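Side-chain contact in taurocyamine kinase (Schistosoma mansoni, PDB 4WOD), which reversibly transfers phosphate between ATP and taurocyamine, storing high-energy phosphate as the phosphagen N-phosphotaurocyamine: residues G58-R63 against A82-V87. The protein carries 4 engineered substitutions. Residues are numbered along the deposited sequence; the frame is centred on the assembly and turned at random.
With ARG (arginine), chain B.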
# COMPACT_ATOMS: atom_id res chain seq x y z
N GLY A 58 16.33 -10.38 4.45
CA GLY A 58 14.97 -9.95 4.69
C GLY A 58 14.82 -9.11 5.94
O GLY A 58 13.83 -8.41 6.12
N ALA A 59 15.82 -9.19 6.82
CA ALA A 59 15.78 -8.45 8.08
C ALA A 59 15.95 -6.95 7.85
O ALA A 59 16.88 -6.51 7.18
CB ALA A 59 16.85 -8.97 9.03
N LEU A 60 15.05 -6.16 8.42
CA LEU A 60 15.05 -4.71 8.26
C LEU A 60 16.03 -3.97 9.19
O LEU A 60 16.59 -2.93 8.83
CB LEU A 60 13.63 -4.20 8.52
CG LEU A 60 13.38 -2.74 8.15
CD1 LEU A 60 13.62 -2.57 6.66
CD2 LEU A 60 11.95 -2.36 8.51
N LEU A 61 16.20 -4.51 10.39
CA LEU A 61 16.91 -3.83 11.48
C LEU A 61 18.16 -4.57 11.96
O LEU A 61 18.25 -5.78 11.81
CB LEU A 61 15.96 -3.63 12.66
CG LEU A 61 14.79 -2.68 12.39
CD1 LEU A 61 13.87 -2.60 13.60
CD2 LEU A 61 15.29 -1.31 12.01
N PRO A 62 19.12 -3.84 12.55
CA PRO A 62 20.20 -4.55 13.25
C PRO A 62 19.66 -5.12 14.56
O PRO A 62 18.46 -4.97 14.84
CB PRO A 62 21.24 -3.46 13.53
CG PRO A 62 20.39 -2.15 13.59
CD PRO A 62 19.31 -2.38 12.53
N ARG A 63 20.52 -5.71 15.37
CA ARG A 63 20.13 -5.96 16.75
C ARG A 63 21.16 -5.27 17.62
O ARG A 63 21.90 -4.42 17.14
CB ARG A 63 20.01 -7.47 17.03
CG ARG A 63 18.97 -8.19 16.12
CD ARG A 63 17.50 -7.76 16.43
NE ARG A 63 16.48 -8.51 15.68
CZ ARG A 63 16.06 -8.23 14.45
NH1 ARG A 63 16.58 -7.20 13.78
NH2 ARG A 63 15.12 -8.97 13.88
N ALA A 82 15.46 6.66 14.26
CA ALA A 82 14.72 7.80 13.72
C ALA A 82 13.99 7.41 12.43
O ALA A 82 12.84 7.76 12.24
CB ALA A 82 15.65 8.99 13.47
N ASP A 83 14.66 6.66 11.58
CA ASP A 83 14.07 6.18 10.34
C ASP A 83 12.90 5.20 10.57
O ASP A 83 11.77 5.43 10.09
CB ASP A 83 15.17 5.54 9.48
CG ASP A 83 14.79 5.41 8.02
OD1 ASP A 83 13.62 5.07 7.72
OD2 ASP A 83 15.67 5.64 7.15
N TYR A 84 13.16 4.11 11.30
CA TYR A 84 12.15 3.07 11.54
C TYR A 84 10.92 3.59 12.29
O TYR A 84 9.78 3.26 11.95
CB TYR A 84 12.75 1.90 12.34
CG TYR A 84 11.76 0.77 12.54
CD1 TYR A 84 11.54 -0.17 11.54
CD2 TYR A 84 11.04 0.66 13.71
CE1 TYR A 84 10.62 -1.19 11.72
CE2 TYR A 84 10.13 -0.35 13.89
CZ TYR A 84 9.93 -1.27 12.90
OH TYR A 84 9.01 -2.27 13.10
N HIS A 85 11.16 4.40 13.31
CA HIS A 85 10.07 4.87 14.15
C HIS A 85 9.48 6.19 13.62
O HIS A 85 8.61 6.79 14.27
CB HIS A 85 10.53 5.01 15.60
CG HIS A 85 10.74 3.70 16.28
ND1 HIS A 85 9.69 2.93 16.73
CD2 HIS A 85 11.87 3.02 16.58
CE1 HIS A 85 10.17 1.82 17.27
NE2 HIS A 85 11.49 1.85 17.20
N LYS A 86 9.97 6.61 12.46
CA LYS A 86 9.51 7.83 11.77
C LYS A 86 9.54 9.03 12.69
O LYS A 86 8.54 9.71 12.87
CB LYS A 86 8.10 7.65 11.20
CG LYS A 86 8.00 6.61 10.10
CD LYS A 86 6.62 6.00 10.08
CE LYS A 86 6.27 5.45 8.71
NZ LYS A 86 7.33 4.55 8.19
N VAL A 87 10.70 9.26 13.30
CA VAL A 87 10.88 10.34 14.25
C VAL A 87 11.24 11.58 13.46
O VAL A 87 12.24 11.59 12.73
CB VAL A 87 11.97 10.02 15.29
CG1 VAL A 87 12.20 11.19 16.24
CG2 VAL A 87 11.60 8.75 16.08
N ARG B . 11.64 -5.05 11.95
CA ARG B . 12.54 -6.09 12.36
C ARG B . 13.49 -6.64 11.32
O ARG B . 13.06 -7.00 10.20
CB ARG B . 11.82 -7.18 13.06
CG ARG B . 11.56 -6.86 14.49
CD ARG B . 12.39 -7.81 15.28
NE ARG B . 12.19 -7.58 16.68
CZ ARG B . 11.94 -8.54 17.53
NH1 ARG B . 11.78 -8.27 18.79
NH2 ARG B . 11.84 -9.77 17.10
OXT ARG B . 14.65 -6.64 11.76
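L61 and L60 meet the ring of Y84 from two directions. The CD1 methyl of L61 sits over one face in a CH-pi contact, 3.9 Å from the centroid of the Y84 ring and 10° off its normal. L60 works at the ring's edge, near its plane; with CG anti to the backbone N (chi1 -169°), its side chain is carried towards the tyrosine, placing L60 CD2 3.7 Å from Y84 CE1. No hydrogen bond joins the two segments. Beside this apolar patch the loop anchors the carboxylate of the bound arginine. L60 N donates to O of the bound arginine at 2.8 Å, nearly straight (168°). L61 N donates to OXT of that ligand at 3.0 Å. The guanidinium of R63 adds a bond from NH1 to the same ligand OXT, also 2.8 Å, and a weak one from NH2; the positive charge of R63 would probably stabilise the carboxylate. R63 is itself held by NH1 bonding to P62 O at 3.1 Å, the acceptor lying close to the guanidinium plane but the donor standing well above the carbonyl plane. Further out, N53 ND2 binds L61 O, and helix 74-84 ends in a Schellman motif with K86 at C-prime. E222 OE1 also binds the arginine, and C268, the predicted catalytic cysteine, lies beside L61. This is the guanidino-substrate pocket of a phosphagen kinase, its N-terminal loop gripping a carboxylate probably where taurocyamine's sulfonate would sit.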